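Local coordinates for protein 6-phosphogluconate dehydrogenase NAD-binding (Dyadobacter fermentans, PDB 4GBJ) that probably works as an NAD- or NADP-dependent oxidoreductase of the 6-phosphogluconate and 3-hydroxyisobutyrate dehydrogenase kind, at residues E85-D90 against Q109-Y114; G115-G120 against S140-A145. All coordinates share one frame; numbering follows the deposited sequence.

Interaction 1: residues E85-D90 against Q109-Y114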
loop_
_atom_site.group_PDB
_atom_site.type_symbol
_atom_site.label_atom_id
_atom_site.label_comp_id
_atom_site.label_asym_id
_atom_site.label_seq_id
_atom_site.Cartn_x
_atom_site.Cartn_y
_atom_site.Cartn_z
ATOM N N GLU B 85 -27.824 -12.594 -29.163
ATOM C CA GLU B 85 -28.935 -12.313 -30.065
ATOM C C GLU B 85 -30.279 -12.521 -29.351
ATOM O O GLU B 85 -31.201 -11.717 -29.553
ATOM C CB GLU B 85 -28.857 -13.194 -31.296
ATOM C CG GLU B 85 -30.069 -12.991 -32.183
ATOM C CD GLU B 85 -30.003 -13.600 -33.569
ATOM O OE1 GLU B 85 -29.324 -14.635 -33.756
ATOM O OE2 GLU B 85 -30.693 -13.060 -34.457
ATOM N N LYS B 86 -30.393 -13.559 -28.496
ATOM C CA LYS B 86 -31.643 -13.735 -27.764
ATOM C C LYS B 86 -31.822 -12.555 -26.793
ATOM O O LYS B 86 -32.886 -11.985 -26.762
ATOM C CB LYS B 86 -31.681 -15.057 -27.037
ATOM C CG LYS B 86 -33.056 -15.363 -26.491
ATOM C CD LYS B 86 -33.082 -16.716 -25.888
ATOM C CE LYS B 86 -34.434 -17.044 -25.335
ATOM N NZ LYS B 86 -34.412 -18.350 -24.645
ATOM N N LEU B 87 -30.778 -12.155 -26.062
ATOM C CA LEU B 87 -30.806 -10.956 -25.172
ATOM C C LEU B 87 -31.353 -9.727 -25.951
ATOM O O LEU B 87 -32.174 -8.990 -25.432
ATOM C CB LEU B 87 -29.408 -10.672 -24.625
ATOM C CG LEU B 87 -29.294 -9.508 -23.663
ATOM C CD1 LEU B 87 -30.240 -9.675 -22.468
ATOM C CD2 LEU B 87 -27.868 -9.333 -23.220
ATOM N N GLY B 88 -30.891 -9.555 -27.181
ATOM C CA GLY B 88 -31.462 -8.649 -28.174
ATOM C C GLY B 88 -31.633 -7.188 -27.822
ATOM O O GLY B 88 -30.958 -6.663 -26.938
ATOM N N LYS B 89 -32.551 -6.528 -28.540
ATOM C CA LYS B 89 -32.802 -5.089 -28.450
ATOM C C LYS B 89 -33.149 -4.640 -27.043
ATOM O O LYS B 89 -34.039 -5.201 -26.417
ATOM C CB LYS B 89 -33.920 -4.659 -29.398
ATOM C CG LYS B 89 -33.995 -3.145 -29.558
ATOM C CD LYS B 89 -35.118 -2.702 -30.480
ATOM C CE LYS B 89 -35.619 -1.308 -30.171
ATOM N NZ LYS B 89 -34.575 -0.270 -30.380
ATOM N N ASP B 90 -32.412 -3.627 -26.556
ATOM C CA ASP B 90 -32.559 -3.019 -25.230
ATOM C C ASP B 90 -32.163 -3.978 -24.076
ATOM O O ASP B 90 -32.290 -3.591 -22.921
ATOM C CB ASP B 90 -33.996 -2.476 -25.010
ATOM C CG ASP B 90 -34.420 -1.464 -26.054
ATOM O OD1 ASP B 90 -33.542 -0.719 -26.545
ATOM O OD2 ASP B 90 -35.653 -1.382 -26.352
ATOM N N GLN B 109 -18.972 -5.010 -28.334
ATOM C CA GLN B 109 -19.182 -4.769 -29.770
ATOM C C GLN B 109 -20.259 -5.768 -30.293
ATOM O O GLN B 109 -21.220 -5.360 -30.925
ATOM C CB GLN B 109 -17.830 -4.863 -30.535
ATOM C CG GLN B 109 -17.631 -3.710 -31.534
ATOM C CD GLN B 109 -18.610 -3.761 -32.707
ATOM O OE1 GLN B 109 -18.477 -4.602 -33.620
ATOM N NE2 GLN B 109 -19.583 -2.841 -32.758
ATOM N N VAL B 110 -20.159 -7.047 -29.915
ATOM C CA VAL B 110 -21.089 -8.086 -30.358
ATOM C C VAL B 110 -22.499 -7.804 -29.819
ATOM O O VAL B 110 -23.473 -7.982 -30.545
ATOM C CB VAL B 110 -20.606 -9.516 -29.983
ATOM C CG1 VAL B 110 -21.643 -10.587 -30.374
ATOM C CG2 VAL B 110 -19.254 -9.816 -30.628
ATOM N N HIS B 111 -22.612 -7.298 -28.588
ATOM C CA HIS B 111 -23.914 -6.955 -28.011
ATOM C C HIS B 111 -24.600 -5.872 -28.837
ATOM O O HIS B 111 -25.781 -5.979 -29.093
ATOM C CB HIS B 111 -23.772 -6.515 -26.538
ATOM C CG HIS B 111 -23.557 -7.638 -25.564
ATOM N ND1 HIS B 111 -22.465 -8.494 -25.665
ATOM C CD2 HIS B 111 -24.277 -7.986 -24.465
ATOM C CE1 HIS B 111 -22.570 -9.340 -24.647
ATOM N NE2 HIS B 111 -23.613 -9.043 -23.871
ATOM N N GLU B 112 -23.870 -4.836 -29.239
ATOM C CA GLU B 112 -24.424 -3.749 -30.079
ATOM C C GLU B 112 -24.902 -4.201 -31.456
ATOM O O GLU B 112 -25.710 -3.495 -32.052
ATOM C CB GLU B 112 -23.397 -2.619 -30.277
ATOM C CG GLU B 112 -23.064 -1.862 -28.994
ATOM C CD GLU B 112 -24.209 -1.244 -28.195
ATOM O OE1 GLU B 112 -24.009 -0.993 -26.980
ATOM O OE2 GLU B 112 -25.294 -0.990 -28.776
ATOM N N TRP B 113 -24.433 -5.353 -31.969
ATOM C CA TRP B 113 -24.923 -5.864 -33.251
ATOM C C TRP B 113 -26.399 -6.182 -33.180
ATOM O O TRP B 113 -27.105 -6.066 -34.186
ATOM C CB TRP B 113 -24.208 -7.156 -33.663
ATOM C CG TRP B 113 -22.723 -7.104 -33.827
ATOM C CD1 TRP B 113 -21.923 -6.001 -33.916
ATOM C CD2 TRP B 113 -21.886 -8.226 -34.080
ATOM N NE1 TRP B 113 -20.605 -6.387 -34.005
ATOM C CE2 TRP B 113 -20.556 -7.748 -34.165
ATOM C CE3 TRP B 113 -22.122 -9.603 -34.179
ATOM C CZ2 TRP B 113 -19.466 -8.602 -34.343
ATOM C CZ3 TRP B 113 -21.041 -10.452 -34.367
ATOM C CH2 TRP B 113 -19.727 -9.953 -34.436
ATOM N N TYR B 114 -26.844 -6.662 -31.993
ATOM C CA TYR B 114 -28.244 -7.041 -31.737
ATOM C C TYR B 114 -29.031 -5.981 -30.944
ATOM O O TYR B 114 -30.134 -6.274 -30.498
ATOM C CB TYR B 114 -28.228 -8.368 -30.960
ATOM C CG TYR B 114 -27.530 -9.429 -31.777
ATOM C CD1 TYR B 114 -28.072 -9.868 -32.983
ATOM C CD2 TYR B 114 -26.268 -9.888 -31.428
ATOM C CE1 TYR B 114 -27.365 -10.714 -33.825
ATOM C CE2 TYR B 114 -25.600 -10.823 -32.208
ATOM C CZ TYR B 114 -26.140 -11.215 -33.425
ATOM O OH TYR B 114 -25.498 -12.105 -34.247
#

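Interaction 2: residues G115-G120 against S140-A145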
loop_
_atom_site.group_PDB
_atom_site.type_symbol
_atom_site.label_atom_id
_atom_site.label_comp_id
_atom_site.label_asym_id
_atom_site.label_seq_id
_atom_site.Cartn_x
_atom_site.Cartn_y
_atom_site.Cartn_z
ATOM N N GLY B 115 -28.490 -4.775 -30.779
ATOM C CA GLY B 115 -29.180 -3.716 -30.039
ATOM C C GLY B 115 -29.146 -3.896 -28.524
ATOM O O GLY B 115 -29.901 -3.232 -27.814
ATOM N N ALA B 116 -28.280 -4.785 -28.012
ATOM C CA ALA B 116 -28.119 -5.037 -26.575
ATOM C C ALA B 116 -26.948 -4.202 -26.043
ATOM O O ALA B 116 -26.156 -3.679 -26.833
ATOM C CB ALA B 116 -27.875 -6.521 -26.323
ATOM N N HIS B 117 -26.804 -4.104 -24.722
ATOM C CA HIS B 117 -25.741 -3.302 -24.126
ATOM C C HIS B 117 -24.940 -4.117 -23.131
ATOM O O HIS B 117 -25.497 -4.731 -22.224
ATOM C CB HIS B 117 -26.308 -2.057 -23.419
ATOM C CG HIS B 117 -27.260 -1.251 -24.244
ATOM N ND1 HIS B 117 -26.805 -0.405 -25.216
ATOM C CD2 HIS B 117 -28.609 -1.139 -24.161
ATOM C CE1 HIS B 117 -27.875 0.186 -25.722
ATOM N NE2 HIS B 117 -28.990 -0.274 -25.160
ATOM N N TYR B 118 -23.625 -4.057 -23.269
ATOM C CA TYR B 118 -22.705 -4.681 -22.356
ATOM C C TYR B 118 -22.231 -3.665 -21.344
ATOM O O TYR B 118 -21.753 -2.610 -21.730
ATOM C CB TYR B 118 -21.523 -5.242 -23.124
ATOM C CG TYR B 118 -20.502 -5.925 -22.247
ATOM C CD1 TYR B 118 -20.512 -7.304 -22.084
ATOM C CD2 TYR B 118 -19.454 -5.208 -21.676
ATOM C CE1 TYR B 118 -19.490 -7.956 -21.419
ATOM C CE2 TYR B 118 -18.483 -5.846 -20.908
ATOM C CZ TYR B 118 -18.501 -7.221 -20.790
ATOM O OH TYR B 118 -17.559 -7.881 -20.050
ATOM N N VAL B 119 -22.387 -3.963 -20.070
ATOM C CA VAL B 119 -21.871 -3.098 -18.988
ATOM C C VAL B 119 -20.754 -3.826 -18.257
ATOM O O VAL B 119 -21.005 -4.884 -17.692
ATOM C CB VAL B 119 -22.985 -2.688 -18.025
ATOM C CG1 VAL B 119 -22.416 -1.989 -16.789
ATOM C CG2 VAL B 119 -23.970 -1.770 -18.740
ATOM N N GLY B 120 -19.539 -3.278 -18.312
ATOM C CA GLY B 120 -18.406 -3.800 -17.565
ATOM C C GLY B 120 -18.598 -3.460 -16.116
ATOM O O GLY B 120 -18.852 -2.294 -15.803
ATOM N N SER B 140 -18.892 0.632 -16.395
ATOM C CA SER B 140 -18.559 1.343 -17.626
ATOM C C SER B 140 -19.338 0.695 -18.788
ATOM O O SER B 140 -19.662 -0.509 -18.767
ATOM C CB SER B 140 -17.057 1.368 -17.857
ATOM O OG SER B 140 -16.535 0.133 -18.315
ATOM N N GLY B 141 -19.660 1.527 -19.770
ATOM C CA GLY B 141 -20.508 1.154 -20.894
ATOM C C GLY B 141 -21.588 2.177 -21.096
ATOM O O GLY B 141 -21.495 3.294 -20.573
ATOM N N ASN B 142 -22.624 1.797 -21.868
ATOM C CA ASN B 142 -23.741 2.652 -22.239
ATOM C C ASN B 142 -24.447 3.312 -21.007
ATOM O O ASN B 142 -24.791 2.632 -20.048
ATOM C CB ASN B 142 -24.726 1.848 -23.071
ATOM C CG ASN B 142 -25.967 2.600 -23.437
ATOM O OD1 ASN B 142 -26.928 2.596 -22.679
ATOM N ND2 ASN B 142 -25.974 3.265 -24.591
ATOM N N ALA B 143 -24.682 4.644 -21.074
ATOM C CA ALA B 143 -25.250 5.408 -19.958
ATOM C C ALA B 143 -26.645 4.951 -19.567
ATOM O O ALA B 143 -26.877 4.745 -18.379
ATOM C CB ALA B 143 -25.256 6.889 -20.276
ATOM N N GLY B 144 -27.524 4.739 -20.545
ATOM C CA GLY B 144 -28.888 4.270 -20.308
ATOM C C GLY B 144 -28.896 2.898 -19.656
ATOM O O GLY B 144 -29.633 2.661 -18.694
ATOM N N ALA B 145 -28.019 2.019 -20.111
ATOM C CA ALA B 145 -27.931 0.678 -19.528
ATOM C C ALA B 145 -27.381 0.736 -18.102
ATOM O O ALA B 145 -27.941 0.082 -17.236
ATOM C CB ALA B 145 -27.105 -0.224 -20.402
HETATM O O HOH W 1 -22.527 -0.686 -23.405
#

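Interaction 1: residues E85-D90 against Q109-Y114
E85 lies over one face of the Y114 ring, and this pair carries most of the contact. Backbone and side chain both take part: E85 CA comes to 3.6 Å from Y114 CG, at the root of the ring. One bond further out, E85 CB stands almost straight above the ring centre, 3.8 Å from the centroid and 9° off the normal, a CH-pi contact. With CG anti to the backbone N (chi1 175°), the chain then runs out over the CD1 and CE1 side, where E85 CG is 3.8 Å from Y114 CD1. The carboxylate follows, E85 CD 3.9 Å and OE2 4.1 Å from Y114 CE1, its plane tilted 26° from the ring. W113 CB lies against the opposite face of Y114, nearer the rim, so the ring is sandwiched.

The two helices that meet here, 81-87 and 101-113, belong to the Rossmann-type NAD-binding domain and precede strands 92-95 and 117-124 of its sheet. Deeper in, L87 CD2 touches H111 CD2 at 4.0 Å, while the polar atoms of that imidazole turn elsewhere: ND1 bonds L107 O and NE2 bonds H93 ND1. Helix 81-87 gives way at G88, whose positive phi turns the chain past the end of helix 101-113. There Y114 O lies 3.2 Å from G88 C and takes a CA-H...O contact from G88 CA.

Interaction 2: residues G115-G120 against S140-A145
A single antiparallel bridge, a hydrogen-bonded pair, joins G120 of strand 117-124 to S140 in the Rossmann-type domain. G120 N donates to S140 O at 2.8 Å, and S140 N returns a bond to G120 O at 3.0 Å. Beyond the bridge the chains part, and one water spans them, donating to Y118 O and accepting from N142 N. At G141 a CB would clash with Y118 O.

N142 is the N-cap of helix 143-153: its OD1 accepts from A145 N at 2.8 Å, in the plane of the amide. CG is anti to the backbone N (chi1 176°), and the amide stacks over one face of the H117 imidazole, planes 21° apart, with N142 CG 3.6 Å from H117 ND1. An alanine in place of N142 would probably leave A145 N without its capping acceptor and the H117 ring without the amide stacked on it. A145 CB fits between H117 CB, at 3.6 Å, and V119 CG2, at 3.9 Å. One amide thus does two jobs, its oxygen capping the helix while its flat face meets the ring, so polar and apolar contacts together probably hold the start of helix 143-153 against the strand.

Interaction 1 ends where interaction 2 begins: Y114 and G115 are neighbours in the chain, and the two centres are 11 Å apart. G115, with positive phi, is the C' residue of a Schellman motif closing helix 101-113, and A116 N reaches back to H111 O at 3.0 Å. D90 N, probably hydrogen-bonded to G115 O at 2.8 Å, ties the loop after helix 81-87 to the same turn. Through this short turn helix 101-113 leads into strand 117-124, which carries interaction 2. Interaction 1 lies away from the predicted active site, whereas G120 in interaction 2 lies about 9 Å from the side chain of K174, the predicted active-site residue.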